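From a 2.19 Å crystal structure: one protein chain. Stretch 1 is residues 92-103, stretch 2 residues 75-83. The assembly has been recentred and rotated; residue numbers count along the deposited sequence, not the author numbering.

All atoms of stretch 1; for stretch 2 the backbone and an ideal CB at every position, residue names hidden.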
ATOM      1  N   GLU A  92     -14.591 -20.049  -0.236  1.00 17.06           N
ATOM      2  CA  GLU A  92     -14.180 -19.132   0.809  1.00 17.97           C
ATOM      3  C   GLU A  92     -14.021 -17.707   0.265  1.00 17.80           C
ATOM      4  O   GLU A  92     -13.377 -17.495  -0.777  1.00 17.60           O
ATOM      5  CB  GLU A  92     -12.880 -19.614   1.417  1.00 17.18           C
ATOM      6  CG  GLU A  92     -12.376 -18.717   2.526  1.00 19.86           C
ATOM      7  CD  GLU A  92     -11.089 -19.247   3.145  1.00 22.97           C
ATOM      8  OE1 GLU A  92     -10.868 -20.462   3.113  1.00 24.33           O
ATOM      9  OE2 GLU A  92     -10.301 -18.454   3.687  1.00 26.44           O
ATOM     10  N   ILE A  93     -14.599 -16.740   0.982  1.00 17.96           N
ATOM     11  CA  ILE A  93     -14.532 -15.319   0.581  1.00 18.55           C
ATOM     12  C   ILE A  93     -13.545 -14.592   1.482  1.00 18.49           C
ATOM     13  O   ILE A  93     -13.630 -14.702   2.708  1.00 17.44           O
ATOM     14  CB  ILE A  93     -15.906 -14.586   0.750  1.00 18.80           C
ATOM     15  CG1 ILE A  93     -17.069 -15.408   0.207  1.00 18.07           C
ATOM     16  CG2 ILE A  93     -15.875 -13.128   0.198  1.00 19.46           C
ATOM     17  CD1 ILE A  93     -16.988 -15.625  -1.205  1.00 16.53           C
ATOM     18  N   GLY A  94     -12.648 -13.820   0.867  1.00 18.64           N
ATOM     19  CA  GLY A  94     -11.733 -12.931   1.594  1.00 18.47           C
ATOM     20  C   GLY A  94     -11.944 -11.473   1.197  1.00 18.70           C
ATOM     21  O   GLY A  94     -12.302 -11.173   0.042  1.00 17.19           O
ATOM     22  N   ILE A  95     -11.744 -10.560   2.144  1.00 18.53           N
ATOM     23  CA  ILE A  95     -11.947  -9.138   1.854  1.00 19.41           C
ATOM     24  C   ILE A  95     -10.924  -8.316   2.637  1.00 20.02           C
ATOM     25  O   ILE A  95     -10.578  -8.660   3.766  1.00 20.07           O
ATOM     26  CB  ILE A  95     -13.441  -8.677   2.174  1.00 19.93           C
ATOM     27  CG1 ILE A  95     -13.654  -7.168   2.028  1.00 20.50           C
ATOM     28  CG2 ILE A  95     -13.851  -9.056   3.614  1.00 19.59           C
ATOM     29  CD1 ILE A  95     -14.276  -6.770   0.702  1.00 26.11           C
ATOM     30  N   LEU A  96     -10.482  -7.209   2.050  1.00 20.45           N
ATOM     31  CA  LEU A  96      -9.529  -6.318   2.673  1.00 21.39           C
ATOM     32  C   LEU A  96      -9.809  -4.936   2.104  1.00 21.10           C
ATOM     33  O   LEU A  96      -9.845  -4.789   0.902  1.00 22.02           O
ATOM     34  CB  LEU A  96      -8.138  -6.783   2.264  1.00 21.79           C
ATOM     35  CG  LEU A  96      -6.822  -6.065   2.497  1.00 24.00           C
ATOM     36  CD1 LEU A  96      -5.722  -6.981   1.909  1.00 23.74           C
ATOM     37  CD2 LEU A  96      -6.728  -4.716   1.832  1.00 26.69           C
ATOM     38  N   ILE A  97     -10.082  -3.956   2.960  1.00 20.52           N
ATOM     39  CA  ILE A  97     -10.149  -2.568   2.543  1.00 20.36           C
ATOM     40  C   ILE A  97      -8.821  -1.948   2.990  1.00 21.00           C
ATOM     41  O   ILE A  97      -8.523  -1.913   4.187  1.00 19.72           O
ATOM     42  CB  ILE A  97     -11.388  -1.818   3.148  1.00 20.65           C
ATOM     43  CG1 ILE A  97     -12.706  -2.507   2.737  1.00 19.13           C
ATOM     44  CG2 ILE A  97     -11.371  -0.299   2.815  1.00 19.63           C
ATOM     45  CD1 ILE A  97     -13.015  -2.417   1.215  1.00 20.14           C
ATOM     46  N   GLY A  98      -8.031  -1.489   2.004  1.00 20.92           N
ATOM     47  CA  GLY A  98      -6.737  -0.873   2.239  1.00 20.64           C
ATOM     48  C   GLY A  98      -6.724   0.535   2.830  1.00 20.52           C
ATOM     49  O   GLY A  98      -5.849   0.828   3.625  1.00 20.64           O
ATOM     50  N   GLU A  99      -7.665   1.410   2.465  1.00 20.09           N
ATOM     51  CA  GLU A  99      -7.711   2.752   3.070  1.00 19.83           C
ATOM     52  C   GLU A  99      -8.411   2.645   4.384  1.00 19.81           C
ATOM     53  O   GLU A  99      -9.530   2.141   4.416  1.00 20.58           O
ATOM     54  CB  GLU A  99      -8.511   3.768   2.240  1.00 19.46           C
ATOM     55  CG  GLU A  99      -8.104   3.873   0.829  1.00 19.29           C
ATOM     56  CD  GLU A  99      -8.645   5.115   0.116  1.00 17.32           C
ATOM     57  OE1 GLU A  99      -8.405   5.188  -1.100  1.00 18.39           O
ATOM     58  OE2 GLU A  99      -9.285   6.005   0.733  1.00 16.45           O
ATOM     59  N   PHE A 100      -7.809   3.201   5.439  1.00 20.35           N
ATOM     60  CA  PHE A 100      -8.258   2.994   6.827  1.00 21.16           C
ATOM     61  C   PHE A 100      -9.452   3.803   7.287  1.00 21.06           C
ATOM     62  O   PHE A 100     -10.202   3.355   8.158  1.00 21.83           O
ATOM     63  CB  PHE A 100      -7.114   3.246   7.803  1.00 21.12           C
ATOM     64  CG  PHE A 100      -5.982   2.311   7.623  1.00 24.31           C
ATOM     65  CD1 PHE A 100      -5.839   1.221   8.473  1.00 24.57           C
ATOM     66  CD2 PHE A 100      -5.069   2.495   6.576  1.00 25.25           C
ATOM     67  CE1 PHE A 100      -4.779   0.332   8.304  1.00 28.97           C
ATOM     68  CE2 PHE A 100      -4.010   1.629   6.405  1.00 27.85           C
ATOM     69  CZ  PHE A 100      -3.863   0.530   7.260  1.00 28.53           C
ATOM     70  N   PHE A 101      -9.607   5.001   6.750  1.00 20.83           N
ATOM     71  CA  PHE A 101     -10.691   5.883   7.183  1.00 21.06           C
ATOM     72  C   PHE A 101     -11.937   5.714   6.305  1.00 21.72           C
ATOM     73  O   PHE A 101     -12.799   6.586   6.264  1.00 21.99           O
ATOM     74  CB  PHE A 101     -10.207   7.333   7.255  1.00 20.06           C
ATOM     75  CG  PHE A 101      -9.258   7.590   8.396  1.00 19.39           C
ATOM     76  CD1 PHE A 101      -9.746   7.837   9.691  1.00 19.79           C
ATOM     77  CD2 PHE A 101      -7.878   7.577   8.195  1.00 16.65           C
ATOM     78  CE1 PHE A 101      -8.867   8.084  10.771  1.00 18.39           C
ATOM     79  CE2 PHE A 101      -6.991   7.820   9.269  1.00 16.72           C
ATOM     80  CZ  PHE A 101      -7.489   8.078  10.557  1.00 17.97           C
ATOM     81  N   LEU A 102     -11.988   4.583   5.610  1.00 22.84           N
ATOM     82  CA  LEU A 102     -13.147   4.116   4.856  1.00 25.24           C
ATOM     83  C   LEU A 102     -13.871   3.010   5.615  1.00 27.06           C
ATOM     84  O   LEU A 102     -15.077   2.824   5.442  1.00 27.94           O
ATOM     85  CB  LEU A 102     -12.713   3.516   3.511  1.00 24.55           C
ATOM     86  CG  LEU A 102     -12.254   4.475   2.416  1.00 24.16           C
ATOM     87  CD1 LEU A 102     -12.051   3.711   1.088  1.00 23.44           C
ATOM     88  CD2 LEU A 102     -13.227   5.594   2.242  1.00 21.64           C
ATOM     89  N   TRP A 103     -13.111   2.257   6.418  1.00 28.57           N
ATOM     90  CA  TRP A 103     -13.660   1.241   7.307  1.00 29.42           C
ATOM     91  C   TRP A 103     -14.895   1.767   8.015  1.00 28.87           C
ATOM     92  O   TRP A 103     -14.950   2.932   8.398  1.00 28.65           O
ATOM     93  CB  TRP A 103     -12.610   0.767   8.332  1.00 30.23           C
ATOM     94  CG  TRP A 103     -11.417   0.021   7.731  1.00 31.32           C
ATOM     95  CD1 TRP A 103     -11.085  -0.067   6.420  1.00 33.32           C
ATOM     96  CD2 TRP A 103     -10.376  -0.673   8.458  1.00 34.09           C
ATOM     97  NE1 TRP A 103      -9.933  -0.823   6.268  1.00 34.58           N
ATOM     98  CE2 TRP A 103      -9.477  -1.198   7.504  1.00 33.81           C
ATOM     99  CE3 TRP A 103     -10.146  -0.934   9.823  1.00 34.16           C
ATOM    100  CZ2 TRP A 103      -8.349  -1.959   7.865  1.00 34.77           C
ATOM    101  CZ3 TRP A 103      -9.021  -1.690  10.180  1.00 35.83           C
ATOM    102  CH2 TRP A 103      -8.132  -2.185   9.203  1.00 34.31           C
ATOM    103  N   UNK A  75     -12.738   7.385 -10.176  1.00 16.44           N
ATOM    104  CA  UNK A  75     -12.544   6.098  -9.518  1.00 16.71           C
ATOM    105  C   UNK A  75     -11.122   5.918  -8.945  1.00 16.18           C
ATOM    106  O   UNK A  75     -10.161   6.403  -9.530  1.00 15.94           O
ATOM    107  CB  UNK A  75     -12.845   4.973 -10.510  1.00 16.71           C
ATOM    108  N   UNK A  76     -11.005   5.204  -7.820  1.00 15.49           N
ATOM    109  CA  UNK A  76      -9.719   4.880  -7.207  1.00 14.94           C
ATOM    110  C   UNK A  76      -9.743   3.475  -6.595  1.00 14.90           C
ATOM    111  O   UNK A  76     -10.815   2.954  -6.302  1.00 14.84           O
ATOM    112  CB  UNK A  76      -9.364   5.916  -6.139  1.00 14.94           C
ATOM    113  N   UNK A  77      -8.560   2.876  -6.403  1.00 14.98           N
ATOM    114  CA  UNK A  77      -8.407   1.526  -5.802  1.00 14.61           C
ATOM    115  C   UNK A  77      -8.350   1.562  -4.284  1.00 14.54           C
ATOM    116  O   UNK A  77      -7.481   2.226  -3.708  1.00 15.04           O
ATOM    117  CB  UNK A  77      -7.139   0.853  -6.331  1.00 14.61           C
ATOM    118  N   UNK A  78      -9.235   0.821  -3.617  1.00 13.82           N
ATOM    119  CA  UNK A  78      -9.377   0.991  -2.177  1.00 13.94           C
ATOM    120  C   UNK A  78      -9.258  -0.299  -1.403  1.00 13.86           C
ATOM    121  O   UNK A  78      -9.151  -0.249  -0.183  1.00 13.78           O
ATOM    122  CB  UNK A  78     -10.725   1.642  -1.862  1.00 13.94           C
ATOM    123  N   UNK A  79      -9.336  -1.445  -2.088  1.00 13.40           N
ATOM    124  CA  UNK A  79      -9.207  -2.730  -1.405  1.00 13.73           C
ATOM    125  C   UNK A  79      -9.193  -3.893  -2.365  1.00 15.11           C
ATOM    126  O   UNK A  79      -9.079  -3.713  -3.591  1.00 14.52           O
ATOM    127  CB  UNK A  79     -10.346  -2.913  -0.400  1.00 13.73           C
ATOM    128  N   UNK A  80      -9.322  -5.100  -1.811  1.00 15.92           N
ATOM    129  CA  UNK A  80      -9.410  -6.285  -2.620  1.00 17.35           C
ATOM    130  C   UNK A  80     -10.411  -7.267  -2.035  1.00 18.01           C
ATOM    131  O   UNK A  80     -10.511  -7.406  -0.806  1.00 18.36           O
ATOM    132  CB  UNK A  80      -8.033  -6.938  -2.757  1.00 17.35           C
ATOM    133  N   UNK A  81     -11.129  -7.960  -2.920  1.00 18.00           N
ATOM    134  CA  UNK A  81     -12.078  -9.008  -2.516  1.00 17.48           C
ATOM    135  C   UNK A  81     -11.798 -10.227  -3.385  1.00 18.01           C
ATOM    136  O   UNK A  81     -11.387 -10.080  -4.547  1.00 17.86           O
ATOM    137  CB  UNK A  81     -13.530  -8.547  -2.656  1.00 17.48           C
ATOM    138  N   UNK A  82     -11.967 -11.419  -2.812  1.00 18.47           N
ATOM    139  CA  UNK A  82     -11.546 -12.668  -3.453  1.00 18.92           C
ATOM    140  C   UNK A  82     -12.421 -13.851  -3.016  1.00 19.34           C
ATOM    141  O   UNK A  82     -13.044 -13.788  -1.947  1.00 18.52           O
ATOM    142  CB  UNK A  82     -10.079 -12.956  -3.127  1.00 18.92           C
ATOM    143  N   UNK A  83     -12.488 -14.890  -3.872  1.00 18.88           N
ATOM    144  CA  UNK A  83     -13.113 -16.190  -3.556  1.00 18.46           C
ATOM    145  C   UNK A  83     -12.138 -17.269  -3.932  1.00 17.83           C
ATOM    146  O   UNK A  83     -11.526 -17.211  -4.987  1.00 16.72           O
ATOM    147  CB  UNK A  83     -14.444 -16.383  -4.286  1.00 18.46           C
TER

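Positions 75 to 83 run antiparallel to strand 92-97, and backbone hydrogen bonds fix the register from 79 to 83; 76 and 78 meet the loop that follows the strand.

Position 75 lies beyond the reach of stretch 1; its extended backbone would accept many residues, β-branched ones among them. It is I75.

At 76 the CB points toward stretch 1, and its ideal position lies 5.2 Å from E99 OE1. A carboxylate at that distance calls for a long cationic side chain, lysine or arginine. R76 supplies two donors: NE bonds E99 OE1 at 2.6 Å and NH2 bonds E99 OE2 at 3.0 Å, a salt bridge in which OE1 sits at the guanidinium edge.

Position 77 points sideways with nothing of stretch 1 near its CB, so the choice is wide. K77 leads its chain away to a partner elsewhere in the structure.

The CB of 78 points sideways, 3.8 Å from L102 CD1 and 5.1 Å from I97 CG2. A compact apolar side chain such as valine, isoleucine or leucine suits these methyls. In V78, CG1 packs 3.7 Å from L102 CD1, while the backbone O accepts from G98 N at 2.8 Å.

At 79, phi/psi of -175/-168 is unusual for a residue with a side chain, and an ideal CB would clash with L96 O at 2.3 Å and I97 CA at 3.0 Å. Glycine is the clear choice, and G79 brings its CA within 4.1 Å of I97 CA.

Position 80 shares a face with L96. Its N donates to L96 O (2.8 Å) and its O accepts from L96 N (2.9 Å). The CB is 4.6 Å from L96 O and meets no charge or tight pocket of stretch 1, so small residues, polar or apolar, would suit. S80 turns its hydroxyl to a partner elsewhere in the structure.

The CB of 81 falls on the face of I93 and I95, 3.9 Å from I95 CD1. Valine or isoleucine would suit both the extended backbone and the hydrocarbon. V81 sets CG2 3.7 Å from I95 CD1 and 4.4 Å from I93 CG2.

Position 82 pairs with G94, whose missing side chain leaves room for a polar group to fold over the backbone; serine, threonine, asparagine or aspartate could use it. It is N82. Its OD1 lies where a CB on G94 would clash, 2.5 Å away. N82 OD1 accepts from a water whose O is 2.7 Å away and which also donates to E92 O, 3.0 Å from the water O.

At 83 the CB lies 4.1 Å from I93 CD1, again favouring a β-branched apolar residue. V83 places CG1 3.3 Å from I93 CD1.

Stretch 2, residues 75-83: IRKVGSVNV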
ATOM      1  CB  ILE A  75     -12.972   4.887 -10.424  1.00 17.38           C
ATOM      2  CG1 ILE A  75     -11.767   4.181 -11.038  1.00 18.30           C
ATOM      3  CG2 ILE A  75     -13.951   5.279 -11.542  1.00 18.53           C
ATOM      4  CD1 ILE A  75     -11.388   3.026 -10.227  1.00 18.45           C
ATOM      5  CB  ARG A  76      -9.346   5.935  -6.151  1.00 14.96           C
ATOM      6  CG  ARG A  76      -9.903   5.683  -4.727  1.00 14.22           C
ATOM      7  CD  ARG A  76      -9.465   6.822  -3.803  1.00 13.78           C
ATOM      8  NE  ARG A  76      -9.985   6.738  -2.440  1.00 10.44           N
ATOM      9  CZ  ARG A  76     -11.033   7.447  -2.017  1.00 13.62           C
ATOM     10  NH1 ARG A  76     -11.668   8.256  -2.855  1.00  6.59           N
ATOM     11  NH2 ARG A  76     -11.441   7.369  -0.757  1.00 13.01           N
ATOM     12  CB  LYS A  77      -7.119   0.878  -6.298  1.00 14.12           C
ATOM     13  CG  LYS A  77      -7.210   0.232  -7.672  1.00 17.71           C
ATOM     14  CD  LYS A  77      -6.576   1.013  -8.784  1.00 21.80           C
ATOM     15  CE  LYS A  77      -5.100   1.357  -8.536  1.00 24.79           C
ATOM     16  NZ  LYS A  77      -4.324   0.126  -8.376  1.00 28.71           N
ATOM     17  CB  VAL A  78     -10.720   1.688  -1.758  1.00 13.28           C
ATOM     18  CG1 VAL A  78     -10.846   3.108  -2.344  1.00 11.92           C
ATOM     19  CG2 VAL A  78     -11.922   0.830  -2.144  1.00 14.88           C
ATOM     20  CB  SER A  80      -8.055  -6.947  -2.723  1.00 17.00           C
ATOM     21  OG  SER A  80      -8.150  -8.072  -3.598  1.00 21.39           O
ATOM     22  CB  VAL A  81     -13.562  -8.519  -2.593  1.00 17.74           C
ATOM     23  CG1 VAL A  81     -14.005  -8.276  -4.033  1.00 14.75           C
ATOM     24  CG2 VAL A  81     -14.522  -9.470  -1.829  1.00 15.15           C
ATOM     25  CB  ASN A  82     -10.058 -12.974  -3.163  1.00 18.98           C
ATOM     26  CG  ASN A  82      -9.783 -13.253  -1.684  1.00 21.45           C
ATOM     27  OD1 ASN A  82     -10.403 -14.129  -1.077  1.00 25.48           O
ATOM     28  ND2 ASN A  82      -8.829 -12.540  -1.114  1.00 20.11           N
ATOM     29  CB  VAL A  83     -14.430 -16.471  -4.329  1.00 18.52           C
ATOM     30  CG1 VAL A  83     -15.423 -15.387  -4.053  1.00 21.65           C
ATOM     31  CG2 VAL A  83     -14.192 -16.481  -5.814  1.00 18.93           C
TER
HETATM   32  O   HOH W   1     -10.610 -16.660  -0.145  1.00 27.36           O
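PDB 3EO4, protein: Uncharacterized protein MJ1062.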